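Local coordinates for acetyltransferase of GNAT family (Staphylococcus aureus subsp. aureus Mu50, PDB 3D8P), which probably transfers the acetyl group of acetyl-coenzyme A to an acceptor molecule, at residues Glu19-Ile24 and Asp36-Leu41; Asn27-Lys32 and Gly89-Lys94; Glu15-Phe20 and Gly53-Ala58. All coordinates share one frame; numbering follows the deposited sequence. Where two conformers were deposited one is given.

Contact 1 of 3, residues Glu19-Ile24 and Asp36-Leu41; sequences EFILSI and DDQPDL. With CA (calcium ion), chain C.
Ile21 and Leu41 supply the purely apolar part of this contact, reaching toward each other tip to tip until Ile21 CD1 lies 4.1 Å from Leu41 CD2. Ile21 sends CG1 anti to its carbonyl carbon (chi1 -68°) and extends it to CD1; the other branch, CG2, turns toward Gln38 and passes 4.3 Å from Gln38 OE1.

The second kind of contact sets a methyl against an amide. Leu22 and Gln38 run alongside each other with opposite headings, and Leu22 CD2 comes within 3.4 Å of Gln38 NE2, roughly continuing the CD-NE2 bond. No hydrogen bond joins the two segments. The amide finds its partners nearby instead: Gln38 OE1 accepts from Gln25 on helix 14-28 and from Lys83 on strand 78-86, while NE2 donates to the backbone oxygen of Asp34.

Metal binding lies at the outer end of the 36-41 segment. Asp36 OD1 meets the calcium ion at 2.7 Å, Asp37 OD1 and Asp37 OD2 both lie 2.9 Å from the calcium ion, long for calcium bonds, and Asp34 completes the protein's share of the site.

Gln38 is thus the polar link of a contact whose other side chains are aliphatic: two donors on OE1 and one acceptor for NE2 fix the rotation of the buried amide, and the charge of Lys83 probably polarises its carbonyl.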
ATOM      1  N   GLU A  19       1.555  14.267   4.191  1.00 29.34           N
ATOM      2  CA  GLU A  19       0.315  14.946   4.605  1.00 30.56           C
ATOM      3  C   GLU A  19      -0.965  14.233   4.167  1.00 30.26           C
ATOM      4  O   GLU A  19      -1.967  14.253   4.889  1.00 29.45           O
ATOM      5  CB  GLU A  19       0.258  16.369   4.092  1.00 31.63           C
ATOM      6  CG  GLU A  19      -0.956  17.135   4.622  1.00 39.07           C
ATOM      7  N   PHE A  20      -0.929  13.622   2.983  1.00 29.94           N
ATOM      8  CA  PHE A  20      -2.045  12.833   2.442  1.00 29.11           C
ATOM      9  C   PHE A  20      -2.341  11.623   3.313  1.00 29.80           C
ATOM     10  O   PHE A  20      -3.455  11.420   3.753  1.00 28.78           O
ATOM     11  CB  PHE A  20      -1.714  12.388   1.003  1.00 29.14           C
ATOM     12  CG  PHE A  20      -2.742  11.489   0.369  1.00 30.78           C
ATOM     13  CD1 PHE A  20      -3.879  12.017  -0.215  1.00 31.50           C
ATOM     14  CD2 PHE A  20      -2.558  10.120   0.331  1.00 30.50           C
ATOM     15  CE1 PHE A  20      -4.807  11.192  -0.806  1.00 26.61           C
ATOM     16  CE2 PHE A  20      -3.491   9.295  -0.262  1.00 28.56           C
ATOM     17  CZ  PHE A  20      -4.606   9.831  -0.836  1.00 28.18           C
ATOM     18  N   ILE A  21      -1.331  10.804   3.555  1.00 30.97           N
ATOM     19  CA  ILE A  21      -1.499   9.618   4.364  1.00 29.47           C
ATOM     20  C   ILE A  21      -1.952  10.001   5.795  1.00 31.34           C
ATOM     21  O   ILE A  21      -2.959   9.490   6.291  1.00 31.92           O
ATOM     22  CB  ILE A  21      -0.197   8.773   4.329  1.00 30.03           C
ATOM     23  CG1 ILE A  21      -0.011   8.192   2.918  1.00 28.59           C
ATOM     24  CG2 ILE A  21      -0.243   7.681   5.360  1.00 27.23           C
ATOM     25  CD1 ILE A  21       1.191   7.252   2.712  1.00 27.49           C
ATOM     26  N   LEU A  22      -1.234  10.924   6.433  1.00 29.73           N
ATOM     27  CA  LEU A  22      -1.550  11.360   7.787  1.00 30.00           C
ATOM     28  C   LEU A  22      -2.945  11.957   7.974  1.00 30.24           C
ATOM     29  O   LEU A  22      -3.550  11.751   9.024  1.00 28.51           O
ATOM     30  CB  LEU A  22      -0.517  12.387   8.287  1.00 30.14           C
ATOM     31  CG  LEU A  22       0.877  11.898   8.693  1.00 32.99           C
ATOM     32  CD1 LEU A  22       1.803  13.111   9.005  1.00 33.07           C
ATOM     33  CD2 LEU A  22       0.778  10.955   9.873  1.00 26.94           C
ATOM     34  N   SER A  23      -3.442  12.719   6.999  1.00 30.70           N
ATOM     35  CA  SER A  23      -4.798  13.295   7.100  1.00 33.64           C
ATOM     36  C   SER A  23      -5.859  12.189   7.099  1.00 32.42           C
ATOM     37  O   SER A  23      -6.796  12.237   7.884  1.00 30.30           O
ATOM     38  CB  SER A  23      -5.087  14.316   5.978  1.00 34.85           C
ATOM     39  OG  SER A  23      -5.197  13.664   4.708  1.00 46.02           O
ATOM     40  N   ILE A  24      -5.700  11.195   6.225  1.00 31.20           N
ATOM     41  CA  ILE A  24      -6.602  10.038   6.191  1.00 30.44           C
ATOM     42  C   ILE A  24      -6.544   9.224   7.499  1.00 31.00           C
ATOM     43  O   ILE A  24      -7.581   8.936   8.107  1.00 32.62           O
ATOM     44  CB  ILE A  24      -6.278   9.114   4.966  1.00 30.84           C
ATOM     45  CG1 ILE A  24      -6.521   9.862   3.637  1.00 31.00           C
ATOM     46  CG2 ILE A  24      -7.131   7.821   5.014  1.00 27.16           C
ATOM     47  CD1 ILE A  24      -6.122   9.052   2.407  1.00 31.01           C
ATOM     48  N   ASP A  36       6.251  10.454  13.136  1.00 33.22           N
ATOM     49  CA  ASP A  36       7.440   9.800  13.674  1.00 33.63           C
ATOM     50  C   ASP A  36       7.231   8.310  13.979  1.00 33.07           C
ATOM     51  O   ASP A  36       8.194   7.642  14.357  1.00 34.84           O
ATOM     52  CB  ASP A  36       8.075  10.614  14.839  1.00 33.47           C
ATOM     53  CG  ASP A  36       7.192  10.683  16.095  1.00 38.51           C
ATOM     54  OD1 ASP A  36       6.349   9.788  16.274  1.00 40.94           O
ATOM     55  OD2 ASP A  36       7.356  11.625  16.917  1.00 35.57           O
ATOM     56  N   ASP A  37       6.009   7.798  13.789  1.00 31.81           N
ATOM     57  CA  ASP A  37       5.736   6.360  13.837  1.00 33.03           C
ATOM     58  C   ASP A  37       5.984   5.712  12.483  1.00 33.22           C
ATOM     59  O   ASP A  37       5.979   4.486  12.371  1.00 34.26           O
ATOM     60  CB  ASP A  37       4.278   6.087  14.240  1.00 34.34           C
ATOM     61  CG  ASP A  37       3.966   6.530  15.663  1.00 41.55           C
ATOM     62  OD1 ASP A  37       4.805   6.285  16.556  1.00 48.92           O
ATOM     63  OD2 ASP A  37       2.882   7.112  15.903  1.00 48.18           O
ATOM     64  N   GLN A  38       6.232   6.522  11.450  1.00 33.91           N
ATOM     65  CA  GLN A  38       6.292   6.011  10.081  1.00 33.07           C
ATOM     66  C   GLN A  38       7.542   6.482   9.360  1.00 33.96           C
ATOM     67  O   GLN A  38       7.449   7.118   8.310  1.00 34.57           O
ATOM     68  CB  GLN A  38       5.038   6.463   9.335  1.00 32.61           C
ATOM     69  CG  GLN A  38       3.752   6.202  10.148  1.00 36.36           C
ATOM     70  CD  GLN A  38       2.490   6.595   9.421  1.00 34.32           C
ATOM     71  OE1 GLN A  38       2.034   5.885   8.529  1.00 32.24           O
ATOM     72  NE2 GLN A  38       1.905   7.714   9.823  1.00 33.39           N
ATOM     73  N   PRO A  39       8.727   6.141   9.907  1.00 34.36           N
ATOM     74  CA  PRO A  39       9.986   6.564   9.286  1.00 33.24           C
ATOM     75  C   PRO A  39      10.182   6.127   7.832  1.00 32.32           C
ATOM     76  O   PRO A  39      10.893   6.801   7.114  1.00 30.48           O
ATOM     77  CB  PRO A  39      11.058   5.948  10.204  1.00 35.44           C
ATOM     78  CG  PRO A  39      10.321   4.842  10.993  1.00 34.72           C
ATOM     79  CD  PRO A  39       8.949   5.350  11.147  1.00 34.77           C
ATOM     80  N   ASP A  40       9.581   5.021   7.392  1.00 33.57           N
ATOM     81  CA  ASP A  40       9.733   4.580   5.995  1.00 33.71           C
ATOM     82  C   ASP A  40       9.311   5.666   5.035  1.00 33.72           C
ATOM     83  O   ASP A  40       9.913   5.798   3.982  1.00 34.91           O
ATOM     84  CB  ASP A  40       8.975   3.271   5.666  1.00 36.20           C
ATOM     85  CG  ASP A  40       7.499   3.325   6.035  1.00 37.07           C
ATOM     86  OD1 ASP A  40       7.208   3.621   7.214  1.00 40.03           O
ATOM     87  OD2 ASP A  40       6.647   3.013   5.158  1.00 38.18           O
ATOM     88  N   LEU A  41       8.312   6.462   5.418  1.00 32.96           N
ATOM     89  CA  LEU A  41       7.856   7.573   4.587  1.00 33.19           C
ATOM     90  C   LEU A  41       8.885   8.714   4.439  1.00 31.96           C
ATOM     91  O   LEU A  41       8.781   9.510   3.528  1.00 32.16           O
ATOM     92  CB  LEU A  41       6.530   8.129   5.110  1.00 33.13           C
ATOM     93  CG  LEU A  41       5.323   7.207   5.179  1.00 34.77           C
ATOM     94  CD1 LEU A  41       4.102   7.988   5.712  1.00 35.78           C
ATOM     95  CD2 LEU A  41       5.058   6.554   3.807  1.00 27.95           C
TER
HETATM   96 CA    CA C 163       4.320   8.853  17.712  1.00 64.00          CA

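Contact 2 of 3, residues Asn27-Lys32 and Gly89-Lys94; sequences NEFNIK and GYRNLK
The carboxylate of Glu28 and the guanidinium of Arg91 meet edge to edge, their planes only 9° apart. Nothing from the opposing segment stacks on the guanidinium: the acid sits at its end-on edge, and Phe29 CE2 approaches obliquely. On the aromatic side, Arg91 NH2 lies at the edge of the Phe29 ring, 4.2 Å from CE2, with the two planes inclined by 38°.

Two bonds make the salt bridge. Arg91 NH1 donates to Glu28 OE2 at 2.8 Å, and Arg91 NH2 to Glu28 OE1 at 2.9 Å, each oxygen being met on its syn side. In Glu28, CG swings away from the backbone N (chi1 173°), and the extended chain carries the carboxylate out to the arginine.

Residues 89-94 lie between strand 78-86 and helix 95-109, where GNAT proteins carry the loop that holds the pyrophosphate of acetyl-coenzyme A; Arg91 matches the first position of the family's Q/R-x-x-G-x-G/A signature. Lys94, with positive phi at the N-cap of helix 95-109, takes the place of its first glycine.

Arg91 NE donates to the backbone oxygen of Val86, which pins the guanidinium from its other end, and the Phe29 ring also meets that of Phe123.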
ATOM      1  N   ASN A  27      -7.255  12.076  10.744  1.00 37.53           N
ATOM      2  CA  ASN A  27      -8.486  12.850  10.690  1.00 38.27           C
ATOM      3  C   ASN A  27      -9.701  12.005  10.379  1.00 39.32           C
ATOM      4  O   ASN A  27     -10.726  12.126  11.056  1.00 42.33           O
ATOM      5  CB  ASN A  27      -8.397  13.992   9.671  1.00 38.80           C
ATOM      6  CG  ASN A  27      -7.356  15.038  10.047  1.00 40.36           C
ATOM      7  OD1 ASN A  27      -7.137  15.333  11.232  1.00 43.30           O
ATOM      8  ND2 ASN A  27      -6.731  15.627   9.033  1.00 37.97           N
ATOM      9  N   GLU A  28      -9.596  11.155   9.364  1.00 39.39           N
ATOM     10  CA  GLU A  28     -10.761  10.376   8.922  1.00 39.35           C
ATOM     11  C   GLU A  28     -10.982   9.092   9.719  1.00 39.27           C
ATOM     12  O   GLU A  28     -12.125   8.762  10.052  1.00 39.18           O
ATOM     13  CB  GLU A  28     -10.679  10.053   7.424  1.00 39.94           C
ATOM     14  CG  GLU A  28     -11.770   9.091   6.925  1.00 38.02           C
ATOM     15  CD  GLU A  28     -11.658   8.766   5.443  1.00 39.99           C
ATOM     16  OE1 GLU A  28     -10.586   9.016   4.835  1.00 33.50           O
ATOM     17  OE2 GLU A  28     -12.653   8.247   4.891  1.00 35.69           O
ATOM     18  N   PHE A  29      -9.902   8.354   9.984  1.00 37.34           N
ATOM     19  CA  PHE A  29     -10.007   7.081  10.708  1.00 36.14           C
ATOM     20  C   PHE A  29      -9.671   7.154  12.203  1.00 36.90           C
ATOM     21  O   PHE A  29      -9.804   6.150  12.905  1.00 37.16           O
ATOM     22  CB  PHE A  29      -9.205   5.987   9.992  1.00 34.32           C
ATOM     23  CG  PHE A  29      -9.876   5.500   8.749  1.00 30.75           C
ATOM     24  CD1 PHE A  29     -10.875   4.537   8.823  1.00 29.56           C
ATOM     25  CD2 PHE A  29      -9.557   6.045   7.511  1.00 27.36           C
ATOM     26  CE1 PHE A  29     -11.540   4.117   7.676  1.00 33.38           C
ATOM     27  CE2 PHE A  29     -10.210   5.640   6.363  1.00 28.25           C
ATOM     28  CZ  PHE A  29     -11.202   4.665   6.437  1.00 34.07           C
ATOM     29  N   ASN A  30      -9.251   8.335  12.656  0.50 37.27           N
ATOM     30  CA  ASN A  30      -8.904   8.565  14.051  0.50 37.35           C
ATOM     31  C   ASN A  30      -7.895   7.519  14.586  0.50 37.42           C
ATOM     32  O   ASN A  30      -7.989   7.072  15.725  0.50 39.64           O
ATOM     33  CB  ASN A  30     -10.192   8.634  14.895  0.50 37.39           C
ATOM     34  CG  ASN A  30     -11.149   9.757  14.433  0.50 37.17           C
ATOM     35  OD1 ASN A  30     -12.277   9.494  13.999  0.50 30.77           O
ATOM     36  ND2 ASN A  30     -10.689  11.004  14.517  0.50 30.46           N
ATOM     37  N   ILE A  31      -6.923   7.144  13.754  1.00 36.56           N
ATOM     38  CA  ILE A  31      -5.882   6.191  14.156  1.00 36.39           C
ATOM     39  C   ILE A  31      -4.831   6.897  15.005  1.00 36.71           C
ATOM     40  O   ILE A  31      -4.403   7.997  14.673  1.00 36.26           O
ATOM     41  CB  ILE A  31      -5.229   5.546  12.959  1.00 35.90           C
ATOM     42  CG1 ILE A  31      -6.295   4.694  12.241  1.00 37.63           C
ATOM     43  CG2 ILE A  31      -4.052   4.690  13.420  1.00 34.07           C
ATOM     44  CD1 ILE A  31      -5.888   4.196  10.903  1.00 40.30           C
ATOM     45  N   LYS A  32      -4.444   6.281  16.116  1.00 38.38           N
ATOM     46  CA  LYS A  32      -3.435   6.876  16.999  1.00 40.24           C
ATOM     47  C   LYS A  32      -2.077   6.572  16.364  1.00 38.89           C
ATOM     48  O   LYS A  32      -1.464   5.522  16.579  1.00 39.67           O
ATOM     49  CB  LYS A  32      -3.558   6.362  18.456  1.00 42.44           C
ATOM     50  CG  LYS A  32      -4.731   6.964  19.258  1.00 41.14           C
ATOM     51  N   GLY A  89     -12.912  11.502  -1.621  1.00 38.93           N
ATOM     52  CA  GLY A  89     -13.633  12.077  -2.764  1.00 39.15           C
ATOM     53  C   GLY A  89     -13.414  11.371  -4.099  1.00 39.42           C
ATOM     54  O   GLY A  89     -13.979  11.801  -5.103  1.00 39.95           O
ATOM     55  N   TYR A  90     -12.605  10.301  -4.114  1.00 40.12           N
ATOM     56  CA  TYR A  90     -12.290   9.542  -5.336  1.00 40.23           C
ATOM     57  C   TYR A  90     -12.413   8.023  -5.160  1.00 40.64           C
ATOM     58  O   TYR A  90     -11.873   7.277  -5.983  1.00 40.91           O
ATOM     59  CB  TYR A  90     -10.838   9.825  -5.777  1.00 40.31           C
ATOM     60  CG  TYR A  90     -10.515  11.231  -6.253  1.00 39.29           C
ATOM     61  CD1 TYR A  90     -10.451  12.296  -5.361  1.00 39.87           C
ATOM     62  CD2 TYR A  90     -10.205  11.483  -7.598  1.00 42.76           C
ATOM     63  CE1 TYR A  90     -10.142  13.583  -5.790  1.00 39.76           C
ATOM     64  CE2 TYR A  90      -9.892  12.774  -8.043  1.00 35.88           C
ATOM     65  CZ  TYR A  90      -9.856  13.825  -7.129  1.00 42.29           C
ATOM     66  OH  TYR A  90      -9.515  15.114  -7.529  1.00 37.27           O
ATOM     67  N   ARG A  91     -13.119   7.553  -4.123  1.00 43.06           N
ATOM     68  CA  ARG A  91     -13.176   6.097  -3.816  1.00 45.19           C
ATOM     69  C   ARG A  91     -14.136   5.216  -4.641  1.00 46.98           C
ATOM     70  O   ARG A  91     -14.127   3.991  -4.489  1.00 47.08           O
ATOM     71  CB  ARG A  91     -13.461   5.837  -2.321  1.00 46.73           C
ATOM     72  CG  ARG A  91     -12.398   6.356  -1.404  1.00 44.95           C
ATOM     73  CD  ARG A  91     -12.288   5.573  -0.112  1.00 45.94           C
ATOM     74  NE  ARG A  91     -11.258   6.201   0.717  1.00 46.02           N
ATOM     75  CZ  ARG A  91     -11.427   6.701   1.943  1.00 47.00           C
ATOM     76  NH1 ARG A  91     -12.574   6.560   2.601  1.00 44.36           N
ATOM     77  NH2 ARG A  91     -10.396   7.302   2.542  1.00 44.95           N
ATOM     78  N   ASN A  92     -14.992   5.801  -5.471  1.00 48.49           N
ATOM     79  CA  ASN A  92     -15.801   4.960  -6.359  1.00 49.54           C
ATOM     80  C   ASN A  92     -15.512   5.352  -7.821  1.00 49.64           C
ATOM     81  O   ASN A  92     -16.413   5.630  -8.630  1.00 48.05           O
ATOM     82  CB  ASN A  92     -17.284   4.968  -5.960  1.00 50.47           C
ATOM     83  CG  ASN A  92     -17.541   4.185  -4.667  1.00 50.64           C
ATOM     84  N   LEU A  93     -14.209   5.411  -8.109  1.00 47.90           N
ATOM     85  CA  LEU A  93     -13.682   5.601  -9.456  1.00 46.76           C
ATOM     86  C   LEU A  93     -12.705   4.442  -9.794  1.00 44.64           C
ATOM     87  O   LEU A  93     -11.960   4.507 -10.772  1.00 46.12           O
ATOM     88  CB  LEU A  93     -13.034   6.995  -9.590  1.00 45.78           C
ATOM     89  CG  LEU A  93     -14.038   8.134  -9.897  1.00 53.05           C
ATOM     90  CD1 LEU A  93     -15.038   8.372  -8.744  1.00 53.37           C
ATOM     91  CD2 LEU A  93     -13.321   9.439 -10.273  1.00 48.43           C
ATOM     92  N   LYS A  94     -12.745   3.376  -8.991  1.00 42.51           N
ATOM     93  CA  LYS A  94     -11.877   2.200  -9.146  1.00 40.95           C
ATOM     94  C   LYS A  94     -10.365   2.507  -9.136  1.00 40.88           C
ATOM     95  O   LYS A  94      -9.563   1.810  -9.788  1.00 40.61           O
ATOM     96  CB  LYS A  94     -12.274   1.390 -10.383  1.00 42.24           C
ATOM     97  CG  LYS A  94     -13.669   0.768 -10.285  1.00 40.03           C
ATOM     98  CD  LYS A  94     -13.991  -0.077 -11.512  1.00 44.59           C
TER

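Contact 3 of 3, residues Glu15-Phe20 and Gly53-Ala58; sequences EELIEF and GQFWLA
Leu17 projects from helix 14-28 onto Phe55 and Leu57 of strand 54-59, part of the helix-on-sheet packing of the GNAT fold. The helix follows the first strand, 5-8, and covers one face of the central mixed sheet; strand 54-59 runs antiparallel between 5-8 and 65-73.

From CA, the CB of Leu17 already points at the strand, and CG, anti to the backbone N (chi1 178°), carries the chain on in that direction. Neither atom touches the strand itself; the fork beyond CG does all of the work. CD1 heads for Leu57 and stops 4.1 Å from Leu57 CD2, the two leucines crossing at a slant; Leu17 CD1 is also 4.2 Å from Phe55 CE1. CD2 goes to the phenylalanine, where it lies 3.8 Å from Phe55 CE1 and 3.9 Å from Phe55 CZ, an oblique approach that is neither stacking nor edge-on. Leu57 CD2 in turn lies in the plane of the Phe55 ring at its edge, 3.9 Å from Phe55 CE1, so the two strand residues and the Leu17 fork form one continuous apolar patch. Tyr48 adds an edge-to-face contact to Phe55, and Ile65 and Thr68 of the next strand also pack on Leu17.

The alternate residues Gln54 and Trp56 face the other side of the sheet, toward helix 95-109. There Trp56 NE1 donates to Gln54 OE1 at 2.9 Å, with an N-H...O angle of 174°, the donor lying in the carbonyl plane of Gln54, on a lone pair of OE1.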
ATOM      1  N   GLU A  15       6.597  15.556   0.858  1.00 28.13           N
ATOM      2  CA  GLU A  15       5.779  16.232   1.863  1.00 30.28           C
ATOM      3  C   GLU A  15       4.265  16.085   1.597  1.00 30.78           C
ATOM      4  O   GLU A  15       3.474  15.908   2.534  1.00 28.37           O
ATOM      5  CB  GLU A  15       6.208  17.707   2.006  1.00 30.25           C
ATOM      6  CG  GLU A  15       7.630  17.881   2.594  1.00 34.33           C
ATOM      7  CD  GLU A  15       7.778  17.268   3.993  1.00 36.89           C
ATOM      8  OE1 GLU A  15       6.757  17.155   4.690  1.00 34.67           O
ATOM      9  OE2 GLU A  15       8.893  16.868   4.385  1.00 38.11           O
ATOM     10  N   GLU A  16       3.880  16.147   0.325  1.00 30.47           N
ATOM     11  CA  GLU A  16       2.497  15.923  -0.065  1.00 30.84           C
ATOM     12  C   GLU A  16       2.022  14.523   0.322  1.00 29.60           C
ATOM     13  O   GLU A  16       0.920  14.371   0.856  1.00 28.54           O
ATOM     14  CB  GLU A  16       2.288  16.146  -1.573  1.00 30.31           C
ATOM     15  CG  GLU A  16       0.794  16.185  -1.945  1.00 30.99           C
ATOM     16  CD  GLU A  16       0.518  16.271  -3.433  1.00 30.69           C
ATOM     17  OE1 GLU A  16       1.424  16.610  -4.207  1.00 36.03           O
ATOM     18  OE2 GLU A  16      -0.632  16.013  -3.831  1.00 35.09           O
ATOM     19  N   LEU A  17       2.863  13.518   0.061  1.00 29.85           N
ATOM     20  CA  LEU A  17       2.554  12.127   0.368  1.00 29.48           C
ATOM     21  C   LEU A  17       2.315  11.928   1.845  1.00 29.80           C
ATOM     22  O   LEU A  17       1.322  11.354   2.249  1.00 28.13           O
ATOM     23  CB  LEU A  17       3.692  11.212  -0.073  1.00 30.95           C
ATOM     24  CG  LEU A  17       3.501   9.715   0.232  1.00 32.74           C
ATOM     25  CD1 LEU A  17       2.259   9.245  -0.444  1.00 36.07           C
ATOM     26  CD2 LEU A  17       4.674   8.856  -0.215  1.00 34.40           C
ATOM     27  N   ILE A  18       3.246  12.412   2.656  1.00 31.09           N
ATOM     28  CA  ILE A  18       3.116  12.343   4.108  1.00 30.71           C
ATOM     29  C   ILE A  18       1.845  13.045   4.636  1.00 30.53           C
ATOM     30  O   ILE A  18       1.114  12.453   5.442  1.00 31.92           O
ATOM     31  CB  ILE A  18       4.370  12.867   4.803  1.00 31.23           C
ATOM     32  CG1 ILE A  18       5.554  11.942   4.474  1.00 29.34           C
ATOM     33  CG2 ILE A  18       4.153  12.919   6.315  1.00 30.77           C
ATOM     34  CD1 ILE A  18       6.910  12.543   4.785  1.00 29.64           C
ATOM     35  N   GLU A  19       1.555  14.267   4.191  1.00 29.34           N
ATOM     36  CA  GLU A  19       0.315  14.946   4.605  1.00 30.56           C
ATOM     37  C   GLU A  19      -0.965  14.233   4.167  1.00 30.26           C
ATOM     38  O   GLU A  19      -1.967  14.253   4.889  1.00 29.45           O
ATOM     39  CB  GLU A  19       0.258  16.369   4.092  1.00 31.63           C
ATOM     40  CG  GLU A  19      -0.956  17.135   4.622  1.00 39.07           C
ATOM     41  N   PHE A  20      -0.929  13.622   2.983  1.00 29.94           N
ATOM     42  CA  PHE A  20      -2.045  12.833   2.442  1.00 29.11           C
ATOM     43  C   PHE A  20      -2.341  11.623   3.313  1.00 29.80           C
ATOM     44  O   PHE A  20      -3.455  11.420   3.753  1.00 28.78           O
ATOM     45  CB  PHE A  20      -1.714  12.388   1.003  1.00 29.14           C
ATOM     46  CG  PHE A  20      -2.742  11.489   0.369  1.00 30.78           C
ATOM     47  CD1 PHE A  20      -3.879  12.017  -0.215  1.00 31.50           C
ATOM     48  CD2 PHE A  20      -2.558  10.120   0.331  1.00 30.50           C
ATOM     49  CE1 PHE A  20      -4.807  11.192  -0.806  1.00 26.61           C
ATOM     50  CE2 PHE A  20      -3.491   9.295  -0.262  1.00 28.56           C
ATOM     51  CZ  PHE A  20      -4.606   9.831  -0.836  1.00 28.18           C
ATOM     52  N   GLY A  53      11.485  -2.917  -4.158  1.00 33.57           N
ATOM     53  CA  GLY A  53      10.051  -2.757  -3.960  1.00 33.18           C
ATOM     54  C   GLY A  53       9.432  -1.825  -4.974  1.00 31.58           C
ATOM     55  O   GLY A  53       9.998  -1.605  -6.029  1.00 32.90           O
ATOM     56  N   GLN A  54       8.263  -1.281  -4.632  1.00 32.64           N
ATOM     57  CA  GLN A  54       7.495  -0.382  -5.478  1.00 30.91           C
ATOM     58  C   GLN A  54       6.811   0.694  -4.648  1.00 30.03           C
ATOM     59  O   GLN A  54       6.497   0.505  -3.495  1.00 28.55           O
ATOM     60  CB  GLN A  54       6.388  -1.149  -6.207  1.00 30.56           C
ATOM     61  CG  GLN A  54       6.842  -2.266  -7.143  1.00 27.34           C
ATOM     62  CD  GLN A  54       5.695  -3.179  -7.552  1.00 31.19           C
ATOM     63  OE1 GLN A  54       4.656  -2.716  -7.977  1.00 25.90           O
ATOM     64  NE2 GLN A  54       5.886  -4.489  -7.406  1.00 27.05           N
ATOM     65  N   PHE A  55       6.603   1.850  -5.251  1.00 31.43           N
ATOM     66  CA  PHE A  55       5.732   2.852  -4.667  1.00 29.72           C
ATOM     67  C   PHE A  55       5.145   3.675  -5.815  1.00 29.80           C
ATOM     68  O   PHE A  55       5.871   4.346  -6.574  1.00 28.54           O
ATOM     69  CB  PHE A  55       6.424   3.705  -3.591  1.00 29.30           C
ATOM     70  CG  PHE A  55       5.471   4.221  -2.578  1.00 29.67           C
ATOM     71  CD1 PHE A  55       4.528   5.185  -2.931  1.00 26.45           C
ATOM     72  CD2 PHE A  55       5.437   3.702  -1.303  1.00 30.08           C
ATOM     73  CE1 PHE A  55       3.613   5.652  -2.026  1.00 24.50           C
ATOM     74  CE2 PHE A  55       4.525   4.168  -0.383  1.00 26.49           C
ATOM     75  CZ  PHE A  55       3.606   5.147  -0.740  1.00 31.87           C
ATOM     76  N   TRP A  56       3.821   3.572  -5.950  1.00 30.39           N
ATOM     77  CA  TRP A  56       3.067   4.200  -7.025  1.00 30.11           C
ATOM     78  C   TRP A  56       2.098   5.230  -6.467  1.00 29.52           C
ATOM     79  O   TRP A  56       1.586   5.088  -5.345  1.00 28.89           O
ATOM     80  CB  TRP A  56       2.281   3.152  -7.820  1.00 31.08           C
ATOM     81  CG  TRP A  56       3.110   2.024  -8.369  1.00 31.61           C
ATOM     82  CD1 TRP A  56       3.180   0.742  -7.874  1.00 33.21           C
ATOM     83  CD2 TRP A  56       3.986   2.061  -9.507  1.00 33.89           C
ATOM     84  NE1 TRP A  56       4.047  -0.008  -8.628  1.00 33.72           N
ATOM     85  CE2 TRP A  56       4.554   0.770  -9.638  1.00 34.08           C
ATOM     86  CE3 TRP A  56       4.337   3.052 -10.435  1.00 34.97           C
ATOM     87  CZ2 TRP A  56       5.449   0.447 -10.655  1.00 31.45           C
ATOM     88  CZ3 TRP A  56       5.227   2.740 -11.436  1.00 29.67           C
ATOM     89  CH2 TRP A  56       5.787   1.442 -11.533  1.00 32.22           C
ATOM     90  N   LEU A  57       1.877   6.278  -7.248  1.00 28.24           N
ATOM     91  CA  LEU A  57       0.925   7.323  -6.903  1.00 28.03           C
ATOM     92  C   LEU A  57      -0.134   7.408  -7.975  1.00 27.95           C
ATOM     93  O   LEU A  57       0.178   7.405  -9.163  1.00 28.15           O
ATOM     94  CB  LEU A  57       1.615   8.689  -6.825  1.00 25.14           C
ATOM     95  CG  LEU A  57       2.831   8.781  -5.914  1.00 25.50           C
ATOM     96  CD1 LEU A  57       3.431  10.160  -5.992  1.00 22.01           C
ATOM     97  CD2 LEU A  57       2.455   8.410  -4.470  1.00 24.88           C
ATOM     98  N   ALA A  58      -1.387   7.497  -7.550  1.00 28.70           N
ATOM     99  CA  ALA A  58      -2.482   7.834  -8.443  1.00 26.11           C
ATOM    100  C   ALA A  58      -2.582   9.347  -8.324  1.00 27.76           C
ATOM    101  O   ALA A  58      -2.659   9.888  -7.201  1.00 26.75           O
ATOM    102  CB  ALA A  58      -3.760   7.167  -8.017  1.00 24.07           C
TER

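Overall arrangement
Helix 14-28 runs through all three contacts. Contacts 1 and 3 share Glu19 and Phe20, their centres 9 Å apart, and Ile18 CD1 packs 3.8 Å from Leu41 O. Contact 2, at the C-terminal end of the helix, is centred 14 Å from contact 1 and 15 Å from contact 3. Ile24, in the helix segment of contact 1, touches contact 2: its CG2 lies 4.1 Å from Arg91 NH2, and its O is 3.0 Å from Phe29 N, a probable hydrogen bond. Contact 3 packs the helix on the sheet, contact 1 joins it to the calcium-bearing loop, and contact 2 to the probable cofactor loop. An acetate ion, probably from the crystallisation liquor, lies about 3 Å from the Phe29 side chain (nearest atoms).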